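Local coordinates for putative Oleoyl-[acyl-carrier protein] thioesterase (Lactobacillus plantarum, PDB 2OWN) that probably hydrolyses the thioester of fatty acyl chains carried on acyl-carrier protein, releasing free fatty acids such as oleate, at residues Y12-I18 / D79-A85; L31-D36 / N180-D186. One frame throughout, in Å; residues are numbered along the deposited sequence.

Contact 1 (Y12-I18 / D79-A85)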
loop_
_atom_site.group_PDB
_atom_site.type_symbol
_atom_site.label_atom_id
_atom_site.label_comp_id
_atom_site.label_asym_id
_atom_site.label_seq_id
_atom_site.Cartn_x
_atom_site.Cartn_y
_atom_site.Cartn_z
ATOM N N TYR B 12 19.268 9.907 12.681
ATOM C CA TYR B 12 17.857 10.226 12.929
ATOM C C TYR B 12 17.095 8.909 12.963
ATOM O O TYR B 12 17.236 8.116 12.012
ATOM C CB TYR B 12 17.279 11.146 11.841
ATOM C CG TYR B 12 15.803 11.478 12.045
ATOM C CD1 TYR B 12 15.413 12.529 12.907
ATOM C CD2 TYR B 12 14.783 10.726 11.404
ATOM C CE1 TYR B 12 14.023 12.837 13.127
ATOM C CE2 TYR B 12 13.392 11.019 11.620
ATOM C CZ TYR B 12 13.029 12.078 12.478
ATOM O OH TYR B 12 11.702 12.368 12.693
ATOM N N SER B 13 16.270 8.701 14.006
ATOM C CA SER B 13 15.444 7.481 14.150
ATOM C C SER B 13 13.996 7.748 14.566
ATOM O O SER B 13 13.693 8.786 15.159
ATOM C CB SER B 13 16.066 6.457 15.111
ATOM O OG SER B 13 16.042 6.877 16.455
ATOM N N GLU B 14 13.129 6.789 14.224
ATOM C CA GLU B 14 11.701 6.811 14.567
ATOM C C GLU B 14 11.151 5.386 14.644
ATOM O O GLU B 14 11.709 4.478 14.011
ATOM C CB GLU B 14 10.888 7.633 13.553
ATOM C CG GLU B 14 10.722 7.020 12.131
ATOM C CD GLU B 14 9.980 7.941 11.195
ATOM O OE1 GLU B 14 10.448 9.069 11.014
ATOM O OE2 GLU B 14 8.971 7.528 10.598
ATOM N N GLN B 15 10.052 5.226 15.380
ATOM C CA GLN B 15 9.363 3.945 15.536
ATOM C C GLN B 15 8.227 3.857 14.508
ATOM O O GLN B 15 7.636 4.881 14.124
ATOM C CB GLN B 15 8.841 3.746 16.957
ATOM C CG GLN B 15 9.966 3.659 18.007
ATOM C CD GLN B 15 9.469 3.493 19.442
ATOM O OE1 GLN B 15 8.358 3.008 19.696
ATOM N NE2 GLN B 15 10.307 3.885 20.396
ATOM N N HIS B 16 7.959 2.641 14.036
ATOM C CA HIS B 16 6.883 2.374 13.074
ATOM C C HIS B 16 6.223 1.030 13.381
ATOM O O HIS B 16 6.912 0.009 13.469
ATOM C CB HIS B 16 7.385 2.379 11.623
ATOM C CG HIS B 16 6.301 2.111 10.618
ATOM N ND1 HIS B 16 5.467 3.099 10.145
ATOM C CD2 HIS B 16 5.886 0.959 10.040
ATOM C CE1 HIS B 16 4.591 2.570 9.313
ATOM N NE2 HIS B 16 4.823 1.272 9.227
ATOM N N ARG B 17 4.896 1.060 13.458
ATOM C CA ARG B 17 4.066 -0.097 13.697
ATOM C C ARG B 17 3.758 -0.651 12.305
ATOM O O ARG B 17 3.113 0.037 11.488
ATOM C CB ARG B 17 2.811 0.293 14.498
ATOM C CG ARG B 17 1.769 -0.770 14.713
ATOM C CD ARG B 17 0.795 -0.944 13.539
ATOM N NE ARG B 17 -0.160 -1.949 13.905
ATOM C CZ ARG B 17 -1.306 -1.747 14.550
ATOM N NH1 ARG B 17 -1.747 -0.526 14.939
ATOM N NH2 ARG B 17 -2.041 -2.810 14.799
ATOM N N ILE B 18 4.150 -1.905 12.069
ATOM C CA ILE B 18 3.905 -2.604 10.798
ATOM C C ILE B 18 2.438 -3.047 10.824
ATOM O O ILE B 18 2.041 -3.776 11.736
ATOM C CB ILE B 18 4.819 -3.831 10.611
ATOM C CG1 ILE B 18 6.308 -3.444 10.607
ATOM C CG2 ILE B 18 4.488 -4.614 9.299
ATOM C CD1 ILE B 18 6.775 -2.629 9.396
ATOM N N ASP B 79 2.195 -6.152 13.049
ATOM C CA ASP B 79 2.053 -5.591 14.417
ATOM C C ASP B 79 3.356 -5.417 15.225
ATOM O O ASP B 79 3.295 -5.077 16.417
ATOM C CB ASP B 79 0.962 -6.351 15.223
ATOM C CG ASP B 79 -0.385 -6.375 14.514
ATOM O OD1 ASP B 79 -0.636 -5.506 13.664
ATOM O OD2 ASP B 79 -1.191 -7.283 14.782
ATOM N N GLU B 80 4.517 -5.556 14.565
ATOM C CA GLU B 80 5.813 -5.381 15.200
ATOM C C GLU B 80 6.104 -3.878 15.147
ATOM O O GLU B 80 5.820 -3.223 14.126
ATOM C CB GLU B 80 6.909 -6.158 14.471
ATOM C CG GLU B 80 8.236 -6.189 15.213
ATOM C CD GLU B 80 9.366 -6.863 14.463
ATOM O OE1 GLU B 80 9.165 -7.402 13.356
ATOM O OE2 GLU B 80 10.483 -6.822 14.999
ATOM N N VAL B 81 6.653 -3.344 16.235
ATOM C CA VAL B 81 7.031 -1.938 16.329
ATOM C C VAL B 81 8.524 -1.965 16.027
ATOM O O VAL B 81 9.303 -2.455 16.857
ATOM C CB VAL B 81 6.689 -1.311 17.692
ATOM C CG1 VAL B 81 7.150 0.138 17.759
ATOM C CG2 VAL B 81 5.183 -1.378 17.930
ATOM N N VAL B 82 8.893 -1.513 14.822
ATOM C CA VAL B 82 10.296 -1.445 14.365
ATOM C C VAL B 82 10.832 -0.024 14.484
ATOM O O VAL B 82 10.058 0.931 14.393
ATOM C CB VAL B 82 10.506 -1.924 12.895
ATOM C CG1 VAL B 82 10.138 -3.398 12.763
ATOM C CG2 VAL B 82 9.749 -1.037 11.851
ATOM N N THR B 83 12.153 0.084 14.666
ATOM C CA THR B 83 12.883 1.342 14.767
ATOM C C THR B 83 13.626 1.508 13.431
ATOM O O THR B 83 14.385 0.600 13.047
ATOM C CB THR B 83 13.833 1.326 15.974
ATOM O OG1 THR B 83 13.049 1.208 17.168
ATOM C CG2 THR B 83 14.671 2.599 16.062
ATOM N N ILE B 84 13.365 2.617 12.719
ATOM C CA ILE B 84 14.016 2.935 11.429
ATOM C C ILE B 84 15.024 4.059 11.699
ATOM O O ILE B 84 14.609 5.204 11.924
ATOM C CB ILE B 84 13.050 3.369 10.263
ATOM C CG1 ILE B 84 11.891 2.386 10.041
ATOM C CG2 ILE B 84 13.846 3.561 8.950
ATOM C CD1 ILE B 84 10.750 2.508 11.002
ATOM N N ALA B 85 16.317 3.712 11.715
ATOM C CA ALA B 85 17.429 4.661 11.907
ATOM C C ALA B 85 17.961 5.008 10.512
ATOM O O ALA B 85 18.037 4.117 9.656
ATOM C CB ALA B 85 18.520 4.067 12.767
#

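Contact 2 (L31-D36 / N180-D186)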
loop_
_atom_site.group_PDB
_atom_site.type_symbol
_atom_site.label_atom_id
_atom_site.label_comp_id
_atom_site.label_asym_id
_atom_site.label_seq_id
_atom_site.Cartn_x
_atom_site.Cartn_y
_atom_site.Cartn_z
ATOM N N LEU B 31 8.728 -5.841 0.437
ATOM C CA LEU B 31 9.877 -4.982 0.041
ATOM C C LEU B 31 9.429 -3.541 -0.217
ATOM O O LEU B 31 10.196 -2.612 0.057
ATOM C CB LEU B 31 10.648 -5.512 -1.197
ATOM C CG LEU B 31 11.636 -6.638 -0.950
ATOM C CD1 LEU B 31 12.117 -7.279 -2.260
ATOM C CD2 LEU B 31 12.813 -6.112 -0.118
ATOM N N THR B 32 8.221 -3.382 -0.784
ATOM C CA THR B 32 7.579 -2.069 -1.029
ATOM C C THR B 32 7.508 -1.321 0.318
ATOM O O THR B 32 8.014 -0.201 0.405
ATOM C CB THR B 32 6.197 -2.216 -1.676
ATOM O OG1 THR B 32 6.322 -3.020 -2.858
ATOM C CG2 THR B 32 5.592 -0.855 -2.031
ATOM N N THR B 33 6.979 -1.994 1.352
ATOM C CA THR B 33 6.901 -1.436 2.731
ATOM C C THR B 33 8.276 -1.101 3.329
ATOM O O THR B 33 8.410 -0.055 3.955
ATOM C CB THR B 33 6.149 -2.368 3.701
ATOM O OG1 THR B 33 4.789 -2.415 3.288
ATOM C CG2 THR B 33 6.222 -1.889 5.202
ATOM N N LEU B 34 9.261 -1.992 3.123
ATOM C CA LEU B 34 10.641 -1.819 3.642
ATOM C C LEU B 34 11.254 -0.517 3.119
ATOM O O LEU B 34 11.760 0.275 3.921
ATOM C CB LEU B 34 11.549 -3.008 3.302
ATOM C CG LEU B 34 12.913 -3.056 4.004
ATOM C CD1 LEU B 34 12.716 -3.286 5.496
ATOM C CD2 LEU B 34 13.781 -4.148 3.422
ATOM N N ILE B 35 11.165 -0.296 1.799
ATOM C CA ILE B 35 11.650 0.963 1.165
ATOM C C ILE B 35 10.772 2.151 1.596
ATOM O O ILE B 35 11.316 3.233 1.862
ATOM C CB ILE B 35 11.751 0.853 -0.389
ATOM C CG1 ILE B 35 12.781 -0.209 -0.786
ATOM C CG2 ILE B 35 12.120 2.184 -1.044
ATOM C CD1 ILE B 35 14.214 0.029 -0.313
ATOM N N ASP B 36 9.444 1.948 1.649
ATOM C CA ASP B 36 8.482 2.992 2.107
ATOM C C ASP B 36 8.844 3.608 3.478
ATOM O O ASP B 36 8.923 4.842 3.603
ATOM C CB ASP B 36 7.019 2.475 2.168
ATOM C CG ASP B 36 6.295 2.425 0.820
ATOM O OD1 ASP B 36 6.658 3.107 -0.162
ATOM O OD2 ASP B 36 5.263 1.706 0.790
ATOM N N ASN B 180 6.534 6.505 -7.496
ATOM C CA ASN B 180 7.284 6.055 -6.304
ATOM C C ASN B 180 8.104 4.790 -6.606
ATOM O O ASN B 180 7.533 3.806 -7.111
ATOM C CB ASN B 180 6.291 5.857 -5.125
ATOM C CG ASN B 180 6.921 5.376 -3.800
ATOM O OD1 ASN B 180 8.131 5.399 -3.593
ATOM N ND2 ASN B 180 6.048 4.966 -2.875
ATOM N N ASN B 181 9.426 4.865 -6.336
ATOM C CA ASN B 181 10.353 3.730 -6.565
ATOM C C ASN B 181 9.996 2.436 -5.823
ATOM O O ASN B 181 10.310 1.362 -6.311
ATOM C CB ASN B 181 11.825 4.111 -6.282
ATOM C CG ASN B 181 12.396 5.092 -7.305
ATOM O OD1 ASN B 181 11.673 5.813 -7.994
ATOM N ND2 ASN B 181 13.711 5.117 -7.397
ATOM N N ALA B 182 9.343 2.558 -4.658
ATOM C CA ALA B 182 8.905 1.408 -3.836
ATOM C C ALA B 182 7.918 0.486 -4.569
ATOM O O ALA B 182 7.992 -0.727 -4.394
ATOM C CB ALA B 182 8.302 1.873 -2.511
ATOM N N HIS B 183 7.028 1.070 -5.391
ATOM C CA HIS B 183 6.044 0.301 -6.194
ATOM C C HIS B 183 6.642 -0.616 -7.258
ATOM O O HIS B 183 5.937 -1.520 -7.711
ATOM C CB HIS B 183 4.930 1.186 -6.788
ATOM C CG HIS B 183 3.996 1.717 -5.746
ATOM N ND1 HIS B 183 3.222 0.885 -4.965
ATOM C CD2 HIS B 183 3.693 2.978 -5.369
ATOM C CE1 HIS B 183 2.496 1.615 -4.137
ATOM N NE2 HIS B 183 2.761 2.890 -4.367
ATOM N N TYR B 184 7.907 -0.389 -7.660
ATOM C CA TYR B 184 8.624 -1.287 -8.595
ATOM C C TYR B 184 8.680 -2.708 -7.985
ATOM O O TYR B 184 8.548 -3.671 -8.736
ATOM C CB TYR B 184 10.040 -0.806 -8.931
ATOM C CG TYR B 184 10.200 0.383 -9.878
ATOM C CD1 TYR B 184 9.672 1.659 -9.579
ATOM C CD2 TYR B 184 11.006 0.270 -11.037
ATOM C CE1 TYR B 184 9.883 2.787 -10.451
ATOM C CE2 TYR B 184 11.221 1.390 -11.916
ATOM C CZ TYR B 184 10.658 2.638 -11.607
ATOM O OH TYR B 184 10.857 3.705 -12.446
ATOM N N PHE B 185 8.847 -2.816 -6.647
ATOM C CA PHE B 185 8.830 -4.120 -5.920
ATOM C C PHE B 185 7.512 -4.890 -6.046
ATOM O O PHE B 185 7.527 -6.124 -5.946
ATOM C CB PHE B 185 9.268 -3.989 -4.452
ATOM C CG PHE B 185 10.722 -3.682 -4.303
ATOM C CD1 PHE B 185 11.665 -4.725 -4.443
ATOM C CD2 PHE B 185 11.172 -2.383 -4.032
ATOM C CE1 PHE B 185 13.058 -4.477 -4.317
ATOM C CE2 PHE B 185 12.571 -2.118 -3.891
ATOM C CZ PHE B 185 13.511 -3.166 -4.043
ATOM N N ASP B 186 6.391 -4.171 -6.238
ATOM C CA ASP B 186 5.070 -4.789 -6.490
ATOM C C ASP B 186 5.139 -5.608 -7.782
ATOM O O ASP B 186 4.657 -6.726 -7.805
ATOM C CB ASP B 186 3.920 -3.773 -6.692
ATOM C CG ASP B 186 3.698 -2.824 -5.500
ATOM O OD1 ASP B 186 4.097 -3.129 -4.361
ATOM O OD2 ASP B 186 3.088 -1.756 -5.724
#

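Contact 1 (Y12-I18 / D79-A85)
The guanidinium of R17 presents its edge to D79: OD1 lies in the guanidinium plane, 3.2 Å from NH2, and the N-H points almost straight at it (167°). OD1 is approached from above the carboxylate, the two planes being 68° apart, so this is a single-bonded salt bridge rather than a paired one. R17 reaches it through a bend at chi2 (-83°), and the same NH2 also pairs with D44 of the second subunit. The H16 ring has I18 CD1 in plane at its edge, while I84 CD1 meets H16 CB at 3.4 Å; NE2 of the ring bonds to E22. Between the strands, antiparallel hydrogen-bonded pairs E14-I84 and H16-V82 are closed by two backbone bonds each, the I84 N to E14 O bond measuring 2.8 Å. I18 N to E80 O and D79 N to I18 O (2.7 Å) continue the backbone bonding into the loops beyond. The side chains of S13, Q15, R17, V81, T83 and A85 share one face; E14, H16, V82 and I84 lie on the other, where I84 packs on A41 of helix 31-48. Backbone bonding thus provides most of the polar grip, and the R17 charge ties strand 12-17 to the dimer partner.

Contact 2 (L31-D36 / N180-D186)
T32 OG1 donates a hydrogen bond to D186 OD1 (2.7 Å), meeting it from above the carboxylate plane, 40° out of it. With its hydroxyl anti to the carbonyl carbon (chi1 -54°), T32 also has OG1 near A182 O, but the hydrogen bond of the hydroxyl goes to D186. The other carboxylate oxygen, D186 OD2, accepts from H183 ND1 at 2.8 Å on its syn side, near the plane of the imidazole. D186 therefore has one oxygen on each partner, which fixes its rotation and holds the H183 ring in place; the carboxylate would probably also polarise the imidazole. At the other end a weak bond runs from N180 ND2 to D36 OD1 (3.3 Å), with amide and carboxylate planes 31° apart. N180 OD1 meanwhile accepts from A182 N, forming an Asx turn just ahead of the helical residues.

Apolar packing is centred on F185. L31 CB sits over one face of its ring, and L31 CD1 comes to 3.4 Å from F185 CD1. I35 approaches the ring obliquely and at about a right angle to the F185 side chain, its CG1 lying 3.7 Å from CE2. The small A182 lets the backbones close in, with its CA 4.7 Å from that of T32; A182 CB touches I35 CG2 and lies close to D36 OD1.

The contact joins the start of helix 31-48, from the N-terminal hotdog domain, to the turn at 180-183 and the helical residues that follow, which lead into helix 184-191 of the C-terminal one. Beyond it, F185 rests on V205 and V207 of strand 200-209 and I35 on Y68 and I70 of strand 61-72, while F171 of the second subunit packs on T32 and D186.

Contact 2 lies deep in the chain, about 6 Å between its centre and that of the chain, whereas the centre of contact 1 is about 17 Å from that of the chain and the contact is only partly buried. Contact 1 pairs two strands within the N-terminal domain; contact 2 instead joins a helix of the first hotdog domain to a helical turn and the helix after it in the second. The chemistry follows: a regular backbone ladder with a charged pair at its end in the first, side-chain hydrogen bonds and apolar packing in the second. Strand 12-17 leads along the chain to helix 31-48, and I18 CD1 packs against T33 CG2, 4.3 Å apart. Both also touch the second subunit.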